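Putative malic enzyme ((S)-malate:NAD+ oxidoreductase (decarboxylating)) (Streptococcus pyogenes, PDB 2A9F) probably catalyses the NAD-dependent oxidative decarboxylation of (S)-malate with the help of a divalent metal ion such as magnesium or manganese. Local coordinates at residues Ile328-Gly331 and Ala332-Arg336; Thr32-Asp35 and Leu36-Ala39; Lys183-Leu186 and Asp187-Ser190. All coordinates share one frame; numbering follows the deposited sequence.

Overall arrangement
All three contacts are local, and no two of them touch. Interaction 1 is largely buried, on the last turns of helix 325-335, its centre about 15 Å from that of the chain. Interaction 2 is a surface contact at the start of helix 33-39, where the second subunit also packs. Interaction 3 is partly buried, in the loop between helix 162-180 and strand 190-194. Interactions 1 and 3 belong to the NAD-binding part of the chain, interaction 2 to the N-terminal part; the centres of 2 and 3 are about 63 Å apart. A salt bridge marks interaction 1, a capping box interaction 2, and weak polar bonds with an apolar pair interaction 3.

Interaction 1 (Ile328-Gly331 and Ala332-Arg336)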
ATOM      1  N   ILE A 328     -13.961  14.604  -3.490  1.00 41.97           N
ATOM      2  CA  ILE A 328     -12.818  15.480  -3.279  1.00 44.29           C
ATOM      3  C   ILE A 328     -11.508  14.914  -3.805  1.00 45.06           C
ATOM      4  O   ILE A 328     -10.706  15.646  -4.394  1.00 45.27           O
ATOM      5  CB  ILE A 328     -12.651  15.813  -1.787  1.00 48.73           C
ATOM      6  CG1 ILE A 328     -13.965  16.361  -1.235  1.00 48.37           C
ATOM      7  CG2 ILE A 328     -11.542  16.854  -1.601  1.00 49.64           C
ATOM      8  CD1 ILE A 328     -13.909  16.652   0.223  1.00 50.41           C
ATOM      9  N   PHE A 329     -11.269  13.624  -3.583  1.00 45.51           N
ATOM     10  CA  PHE A 329     -10.038  13.031  -4.093  1.00 46.23           C
ATOM     11  C   PHE A 329     -10.171  12.741  -5.577  1.00 44.94           C
ATOM     12  O   PHE A 329      -9.187  12.825  -6.317  1.00 43.61           O
ATOM     13  CB  PHE A 329      -9.672  11.734  -3.369  1.00 47.52           C
ATOM     14  CG  PHE A 329      -8.988  11.944  -2.050  1.00 47.81           C
ATOM     15  CD1 PHE A 329      -9.717  11.950  -0.864  1.00 46.83           C
ATOM     16  CD2 PHE A 329      -7.610  12.109  -1.990  1.00 49.06           C
ATOM     17  CE1 PHE A 329      -9.089  12.108   0.351  1.00 45.74           C
ATOM     18  CE2 PHE A 329      -6.969  12.270  -0.772  1.00 47.92           C
ATOM     19  CZ  PHE A 329      -7.713  12.268   0.400  1.00 46.75           C
ATOM     20  N   ARG A 330     -11.379  12.391  -6.018  1.00 44.89           N
ATOM     21  CA  ARG A 330     -11.570  12.107  -7.437  1.00 46.00           C
ATOM     22  C   ARG A 330     -11.261  13.404  -8.182  1.00 47.72           C
ATOM     23  O   ARG A 330     -10.535  13.393  -9.178  1.00 49.50           O
ATOM     24  CB  ARG A 330     -13.001  11.630  -7.730  1.00 45.40           C
ATOM     25  CG  ARG A 330     -13.390  11.691  -9.218  1.00 43.70           C
ATOM     26  CD  ARG A 330     -12.275  11.167 -10.124  1.00 41.77           C
ATOM     27  NE  ARG A 330     -12.093   9.725 -10.007  1.00 38.67           N
ATOM     28  CZ  ARG A 330     -10.955   9.095 -10.283  1.00 33.84           C
ATOM     29  NH1 ARG A 330      -9.907   9.778 -10.686  1.00 24.54           N
ATOM     30  NH2 ARG A 330     -10.874   7.783 -10.164  1.00 31.40           N
ATOM     31  N   GLY A 331     -11.791  14.518  -7.667  1.00 47.50           N
ATOM     32  CA  GLY A 331     -11.550  15.817  -8.271  1.00 46.34           C
ATOM     33  C   GLY A 331     -10.091  16.224  -8.179  1.00 46.15           C
ATOM     34  O   GLY A 331      -9.519  16.754  -9.131  1.00 46.56           O
ATOM     35  N   ALA A 332      -9.481  15.970  -7.026  1.00 44.76           N
ATOM     36  CA  ALA A 332      -8.082  16.306  -6.785  1.00 43.46           C
ATOM     37  C   ALA A 332      -7.141  15.471  -7.660  1.00 44.04           C
ATOM     38  O   ALA A 332      -6.160  15.992  -8.201  1.00 43.27           O
ATOM     39  CB  ALA A 332      -7.760  16.078  -5.313  1.00 44.67           C
ATOM     40  N   LEU A 333      -7.434  14.171  -7.765  1.00 42.70           N
ATOM     41  CA  LEU A 333      -6.654  13.237  -8.577  1.00 42.23           C
ATOM     42  C   LEU A 333      -6.722  13.658 -10.041  1.00 43.89           C
ATOM     43  O   LEU A 333      -5.702  13.745 -10.723  1.00 42.04           O
ATOM     44  CB  LEU A 333      -7.228  11.818  -8.434  1.00 41.79           C
ATOM     45  CG  LEU A 333      -6.464  10.709  -7.687  1.00 40.06           C
ATOM     46  CD1 LEU A 333      -5.225  11.250  -6.982  1.00 37.54           C
ATOM     47  CD2 LEU A 333      -7.419  10.023  -6.713  1.00 34.62           C
ATOM     48  N   ASP A 334      -7.943  13.906 -10.512  1.00 44.78           N
ATOM     49  CA  ASP A 334      -8.188  14.334 -11.885  1.00 48.01           C
ATOM     50  C   ASP A 334      -7.375  15.567 -12.239  1.00 48.95           C
ATOM     51  O   ASP A 334      -6.931  15.698 -13.371  1.00 49.53           O
ATOM     52  CB  ASP A 334      -9.670  14.665 -12.108  1.00 48.07           C
ATOM     53  CG  ASP A 334     -10.544  13.444 -12.103  1.00 48.61           C
ATOM     54  OD1 ASP A 334     -10.004  12.342 -12.336  1.00 51.31           O
ATOM     55  OD2 ASP A 334     -11.767  13.582 -11.884  1.00 46.74           O
ATOM     56  N   ALA A 335      -7.186  16.470 -11.276  1.00 49.72           N
ATOM     57  CA  ALA A 335      -6.438  17.699 -11.535  1.00 50.06           C
ATOM     58  C   ALA A 335      -4.959  17.584 -11.212  1.00 50.56           C
ATOM     59  O   ALA A 335      -4.173  18.461 -11.572  1.00 50.07           O
ATOM     60  CB  ALA A 335      -7.046  18.869 -10.752  1.00 49.18           C
ATOM     61  N   ARG A 336      -4.573  16.500 -10.550  1.00 51.79           N
ATOM     62  CA  ARG A 336      -3.177  16.314 -10.173  1.00 53.12           C
ATOM     63  C   ARG A 336      -2.828  17.474  -9.251  1.00 54.67           C
ATOM     64  O   ARG A 336      -1.821  18.156  -9.436  1.00 54.46           O
ATOM     65  CB  ARG A 336      -2.270  16.331 -11.412  1.00 52.88           C
ATOM     66  CG  ARG A 336      -2.675  15.322 -12.483  1.00 54.07           C
ATOM     67  CD  ARG A 336      -1.556  15.041 -13.482  1.00 52.82           C
ATOM     68  NE  ARG A 336      -1.915  13.943 -14.378  1.00 53.09           N
ATOM     69  CZ  ARG A 336      -1.224  13.609 -15.464  1.00 54.14           C
ATOM     70  NH1 ARG A 336      -0.135  14.292 -15.785  1.00 54.15           N
ATOM     71  NH2 ARG A 336      -1.618  12.599 -16.228  1.00 53.49           N
TER
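The guanidinium of R330 and the carboxylate of D334 lie nearly parallel, with their planes 15° apart. OD1 of D334 sits at the guanidinium edge, near its plane, and CB of L333 approaches the same group obliquely. The F329 ring meets the ring of F99 edge-to-face; its side chain is about 8 Å from those of K95, the predicted proton acceptor, and E137, a magnesium ligand. R330 NH1 gives a salt bridge to D334 OD1 at 3.1 Å, reaching the oxygen from above the carboxylate plane. The bond is bent, with an N-H...O angle of 141°. The R330 chain starts out away from D334, but bends at chi2 and chi3 bring the guanidinium round to it. The same fold lays R330 CD against D334 OD2, 3.0 Å away. Both terminal nitrogens of R330 are bonded, NH1 to D334 and NH2 to N66 OD1.

The backbone bonds are those of a regular helix. D334 N reaches R330 O at 3.0 Å, so these two residues are joined by both backbone and side chains. A332 N bonds I328 O, L333 N bonds F329 O, and A335 N bonds G331 O. On the buried flank, F329 CB and L333 CD2 make a loose apolar contact at 4.4 Å. Both side chains also touch V68 of strand 67-72, which ties this helix to the parallel sheet. The helix ends in a Schellman motif: R336 has positive phi, and its N bonds L333 O at 3.0 Å and, weakly, A332 O. The chemistry thus divides by face. Apolar groups join helix to sheet. The D334 carboxylate sits near the C-terminal end, where its charge would be unfavourable, and R330 probably offsets it.

Interaction 2 (Thr32-Asp35 and Leu36-Ala39); sequences TKHD and LSIA
H34 and I38 touch one turn apart near the start of helix 33-39, which opens with a capping box made by T32 and D35. I38 CD1 lies over one face of the H34 ring, offset toward its rim, and is 4.1 Å from H34 CE1. The two side chains cross at a slant. With CG of H34 anti to the backbone N (chi1 -175°), the ring swings out over the next turn, where I38 meets it.

T32 is the N-cap. Its OG1 accepts from D35 N at 2.9 Å and weakly from H34 N. In return D35 OD1 takes a weak bond from T32 N and another from K31 N. L36 lies alongside the cap, with its CG 3.2 Å from T32 O, the oxygen that also receives L36 N. D35 O accepts from both I38 N and A39 N, the latter at 2.9 Å and nearly straight.

The second subunit packs on this helix: L98 and L12 of that subunit meet L36 and I38. A39 is followed directly by Y40, the predicted proton donor, so the helix leads into the probable active site. Near the ring of H34, the S37 hydroxyl folds back over its own turn (chi1 52°), and OG donates to H34 O at 2.6 Å from above the carbonyl plane.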
ATOM      1  N   THR A  32       0.359 -14.771 -20.605  1.00 57.92           N
ATOM      2  CA  THR A  32       1.384 -15.371 -21.458  1.00 54.60           C
ATOM      3  C   THR A  32       2.781 -14.770 -21.456  1.00 55.29           C
ATOM      4  O   THR A  32       2.990 -13.625 -21.066  1.00 54.97           O
ATOM      5  CB  THR A  32       0.962 -15.348 -22.930  1.00 54.50           C
ATOM      6  OG1 THR A  32       1.084 -14.009 -23.435  1.00 53.10           O
ATOM      7  CG2 THR A  32      -0.474 -15.840 -23.093  1.00 49.36           C
ATOM      8  N   LYS A  33       3.731 -15.564 -21.941  1.00 55.62           N
ATOM      9  CA  LYS A  33       5.120 -15.149 -22.062  1.00 56.64           C
ATOM     10  C   LYS A  33       5.165 -13.830 -22.858  1.00 56.28           C
ATOM     11  O   LYS A  33       6.022 -12.971 -22.624  1.00 54.02           O
ATOM     12  CB  LYS A  33       5.914 -16.226 -22.810  1.00 58.03           C
ATOM     13  CG  LYS A  33       7.431 -16.053 -22.777  1.00 61.31           C
ATOM     14  CD  LYS A  33       8.042 -16.645 -21.505  1.00 63.71           C
ATOM     15  CE  LYS A  33       8.219 -18.171 -21.607  1.00 64.10           C
ATOM     16  NZ  LYS A  33       6.950 -18.914 -21.898  1.00 63.36           N
ATOM     17  N   HIS A  34       4.246 -13.674 -23.810  1.00 55.39           N
ATOM     18  CA  HIS A  34       4.212 -12.455 -24.610  1.00 54.13           C
ATOM     19  C   HIS A  34       3.655 -11.339 -23.738  1.00 52.92           C
ATOM     20  O   HIS A  34       4.104 -10.198 -23.805  1.00 51.09           O
ATOM     21  CB  HIS A  34       3.334 -12.639 -25.860  1.00 54.95           C
ATOM     22  CG  HIS A  34       3.346 -11.460 -26.788  1.00 56.49           C
ATOM     23  ND1 HIS A  34       2.197 -10.803 -27.175  1.00 57.10           N
ATOM     24  CD2 HIS A  34       4.371 -10.823 -27.407  1.00 56.96           C
ATOM     25  CE1 HIS A  34       2.513  -9.814 -27.993  1.00 58.15           C
ATOM     26  NE2 HIS A  34       3.825  -9.805 -28.151  1.00 57.16           N
ATOM     27  N   ASP A  35       2.677 -11.676 -22.910  1.00 51.03           N
ATOM     28  CA  ASP A  35       2.101 -10.682 -22.039  1.00 50.55           C
ATOM     29  C   ASP A  35       3.116 -10.221 -20.985  1.00 50.78           C
ATOM     30  O   ASP A  35       3.216  -9.029 -20.697  1.00 53.60           O
ATOM     31  CB  ASP A  35       0.847 -11.242 -21.370  1.00 52.12           C
ATOM     32  CG  ASP A  35      -0.333 -11.380 -22.341  1.00 52.10           C
ATOM     33  OD1 ASP A  35      -1.306 -12.102 -22.006  1.00 47.89           O
ATOM     34  OD2 ASP A  35      -0.298 -10.758 -23.428  1.00 52.73           O
ATOM     35  N   LEU A  36       3.896 -11.141 -20.434  1.00 49.02           N
ATOM     36  CA  LEU A  36       4.852 -10.777 -19.399  1.00 48.60           C
ATOM     37  C   LEU A  36       6.039  -9.993 -19.927  1.00 50.77           C
ATOM     38  O   LEU A  36       6.746  -9.331 -19.156  1.00 50.12           O
ATOM     39  CB  LEU A  36       5.365 -12.023 -18.682  1.00 49.47           C
ATOM     40  CG  LEU A  36       4.353 -13.061 -18.193  1.00 49.13           C
ATOM     41  CD1 LEU A  36       5.109 -14.318 -17.808  1.00 51.81           C
ATOM     42  CD2 LEU A  36       3.533 -12.534 -17.027  1.00 49.76           C
ATOM     43  N   SER A  37       6.277 -10.071 -21.233  1.00 51.14           N
ATOM     44  CA  SER A  37       7.403  -9.349 -21.814  1.00 52.45           C
ATOM     45  C   SER A  37       7.027  -7.891 -22.015  1.00 53.94           C
ATOM     46  O   SER A  37       7.869  -7.048 -22.310  1.00 54.17           O
ATOM     47  CB  SER A  37       7.831  -9.982 -23.141  1.00 52.64           C
ATOM     48  OG  SER A  37       6.739 -10.145 -24.029  1.00 53.82           O
ATOM     49  N   ILE A  38       5.746  -7.611 -21.835  1.00 55.28           N
ATOM     50  CA  ILE A  38       5.214  -6.275 -21.983  1.00 57.22           C
ATOM     51  C   ILE A  38       4.930  -5.683 -20.597  1.00 58.17           C
ATOM     52  O   ILE A  38       5.324  -4.549 -20.300  1.00 60.03           O
ATOM     53  CB  ILE A  38       3.924  -6.322 -22.827  1.00 57.13           C
ATOM     54  CG1 ILE A  38       4.266  -6.784 -24.248  1.00 55.60           C
ATOM     55  CG2 ILE A  38       3.242  -4.962 -22.831  1.00 58.60           C
ATOM     56  CD1 ILE A  38       3.071  -6.920 -25.168  1.00 52.70           C
ATOM     57  N   ALA A  39       4.265  -6.460 -19.744  1.00 57.49           N
ATOM     58  CA  ALA A  39       3.934  -6.008 -18.396  1.00 56.45           C
ATOM     59  C   ALA A  39       5.107  -6.105 -17.434  1.00 56.46           C
ATOM     60  O   ALA A  39       5.102  -5.445 -16.401  1.00 57.05           O
ATOM     61  CB  ALA A  39       2.742  -6.801 -17.842  1.00 55.03           C
TER

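Interaction 3 (Lys183-Leu186 and Asp187-Ser190)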
ATOM      1  N   LYS A 183     -34.641  31.860   3.730  1.00 75.08           N
ATOM      2  CA  LYS A 183     -34.685  33.110   2.984  1.00 76.02           C
ATOM      3  C   LYS A 183     -33.684  34.108   3.527  1.00 75.25           C
ATOM      4  O   LYS A 183     -33.927  35.312   3.502  1.00 75.89           O
ATOM      5  CB  LYS A 183     -36.091  33.723   3.021  1.00 77.86           C
ATOM      6  CG  LYS A 183     -36.955  33.401   1.807  1.00 78.68           C
ATOM      7  CD  LYS A 183     -37.168  31.905   1.633  1.00 77.82           C
ATOM      8  CE  LYS A 183     -38.125  31.622   0.483  1.00 77.60           C
ATOM      9  NZ  LYS A 183     -37.641  32.197  -0.800  1.00 77.13           N
ATOM     10  N   LYS A 184     -32.558  33.606   4.012  1.00 74.21           N
ATOM     11  CA  LYS A 184     -31.519  34.469   4.557  1.00 72.53           C
ATOM     12  C   LYS A 184     -30.221  34.233   3.790  1.00 71.34           C
ATOM     13  O   LYS A 184     -30.102  33.255   3.068  1.00 71.18           O
ATOM     14  CB  LYS A 184     -31.325  34.150   6.041  1.00 72.18           C
ATOM     15  CG  LYS A 184     -32.631  34.101   6.826  1.00 71.35           C
ATOM     16  CD  LYS A 184     -32.440  33.683   8.293  1.00 70.54           C
ATOM     17  CE  LYS A 184     -33.778  33.624   9.031  1.00 68.21           C
ATOM     18  NZ  LYS A 184     -33.664  33.099  10.418  1.00 65.72           N
ATOM     19  N   SER A 185     -29.255  35.132   3.927  1.00 71.45           N
ATOM     20  CA  SER A 185     -27.975  34.949   3.252  1.00 70.94           C
ATOM     21  C   SER A 185     -26.946  34.482   4.279  1.00 71.65           C
ATOM     22  O   SER A 185     -27.239  34.386   5.475  1.00 70.89           O
ATOM     23  CB  SER A 185     -27.497  36.256   2.610  1.00 71.03           C
ATOM     24  OG  SER A 185     -26.247  36.080   1.957  1.00 67.03           O
ATOM     25  N   LEU A 186     -25.740  34.190   3.807  1.00 71.31           N
ATOM     26  CA  LEU A 186     -24.677  33.734   4.689  1.00 70.29           C
ATOM     27  C   LEU A 186     -23.972  34.946   5.310  1.00 70.88           C
ATOM     28  O   LEU A 186     -23.137  34.803   6.206  1.00 70.27           O
ATOM     29  CB  LEU A 186     -23.683  32.878   3.895  1.00 67.30           C
ATOM     30  CG  LEU A 186     -22.607  32.107   4.667  1.00 66.74           C
ATOM     31  CD1 LEU A 186     -23.243  31.163   5.681  1.00 62.79           C
ATOM     32  CD2 LEU A 186     -21.750  31.341   3.668  1.00 66.60           C
ATOM     33  N   ASP A 187     -24.326  36.138   4.829  1.00 71.64           N
ATOM     34  CA  ASP A 187     -23.738  37.379   5.324  1.00 71.53           C
ATOM     35  C   ASP A 187     -24.738  38.093   6.206  1.00 70.05           C
ATOM     36  O   ASP A 187     -24.490  39.209   6.645  1.00 70.93           O
ATOM     37  CB  ASP A 187     -23.374  38.309   4.169  1.00 74.52           C
ATOM     38  CG  ASP A 187     -22.569  37.617   3.083  1.00 76.69           C
ATOM     39  OD1 ASP A 187     -21.323  37.576   3.194  1.00 77.23           O
ATOM     40  OD2 ASP A 187     -23.192  37.110   2.119  1.00 77.53           O
ATOM     41  N   GLU A 188     -25.878  37.457   6.441  1.00 68.30           N
ATOM     42  CA  GLU A 188     -26.917  38.034   7.276  1.00 67.42           C
ATOM     43  C   GLU A 188     -27.098  37.102   8.463  1.00 66.74           C
ATOM     44  O   GLU A 188     -27.838  37.398   9.402  1.00 66.83           O
ATOM     45  CB  GLU A 188     -28.245  38.115   6.513  1.00 70.51           C
ATOM     46  CG  GLU A 188     -28.206  38.835   5.169  1.00 72.63           C
ATOM     47  CD  GLU A 188     -29.538  38.743   4.424  1.00 75.24           C
ATOM     48  OE1 GLU A 188     -30.561  39.239   4.953  1.00 75.93           O
ATOM     49  OE2 GLU A 188     -29.563  38.166   3.309  1.00 75.70           O
ATOM     50  N   VAL A 189     -26.423  35.963   8.422  1.00 64.56           N
ATOM     51  CA  VAL A 189     -26.561  35.000   9.497  1.00 61.85           C
ATOM     52  C   VAL A 189     -25.614  35.176  10.675  1.00 60.02           C
ATOM     53  O   VAL A 189     -24.441  35.511  10.513  1.00 59.23           O
ATOM     54  CB  VAL A 189     -26.429  33.552   8.965  1.00 62.46           C
ATOM     55  CG1 VAL A 189     -27.692  33.153   8.195  1.00 60.51           C
ATOM     56  CG2 VAL A 189     -25.206  33.445   8.069  1.00 62.77           C
ATOM     57  N   SER A 190     -26.160  34.958  11.867  1.00 58.08           N
ATOM     58  CA  SER A 190     -25.404  35.028  13.105  1.00 57.49           C
ATOM     59  C   SER A 190     -25.135  33.564  13.442  1.00 56.38           C
ATOM     60  O   SER A 190     -26.034  32.832  13.867  1.00 56.82           O
ATOM     61  CB  SER A 190     -26.240  35.682  14.203  1.00 57.68           C
ATOM     62  OG  SER A 190     -27.408  34.928  14.448  1.00 59.55           O
TER
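S185 OG donates a weak hydrogen bond to D187 OD2 at 3.2 Å, the shortest settled polar bond of this turn. The hydroxyl stands anti to its own backbone N (chi1 180°). This turns it to the side on which the D187 carboxylate rises. The carboxylate lies two residues on, and one of its oxygens does the touching. A second weak bond closes the turn through the backbone: E188 N points at S185 O, 3.5 Å away, with a fairly straight N-H...O angle of 158°. S185 is therefore held through both its hydroxyl and its carbonyl, though neither bond is strong. The E188 side chain runs back toward S185, but the exact position of its carboxylate there is doubtful.

The apolar side of the turn is made by L186 and V189. V189 CG2 meets L186 CD1 at an oblique angle, 3.8 Å away. The other methyl of V189, CG1, lies against S185 O at 3.0 Å, with K184 CB farther from CG1 at 4.3 Å. L186 and V189 are the two buried residues of the loop and form its inner side.

This loop joins helix 162-180 to strand 190-194, an inner strand of the mixed sheet in what is probably a Rossmann-type NAD-binding domain. L186 packs on I175, F176 and L179 of the helix, and V189 shares L179. Beyond the turn, K214 NZ, at the start of strand 214-219, bonds E188 O. S190 OG bonds I261 N and A259 O, just before strand 262-264, so the loop's exit is fastened beside both neighbouring strands.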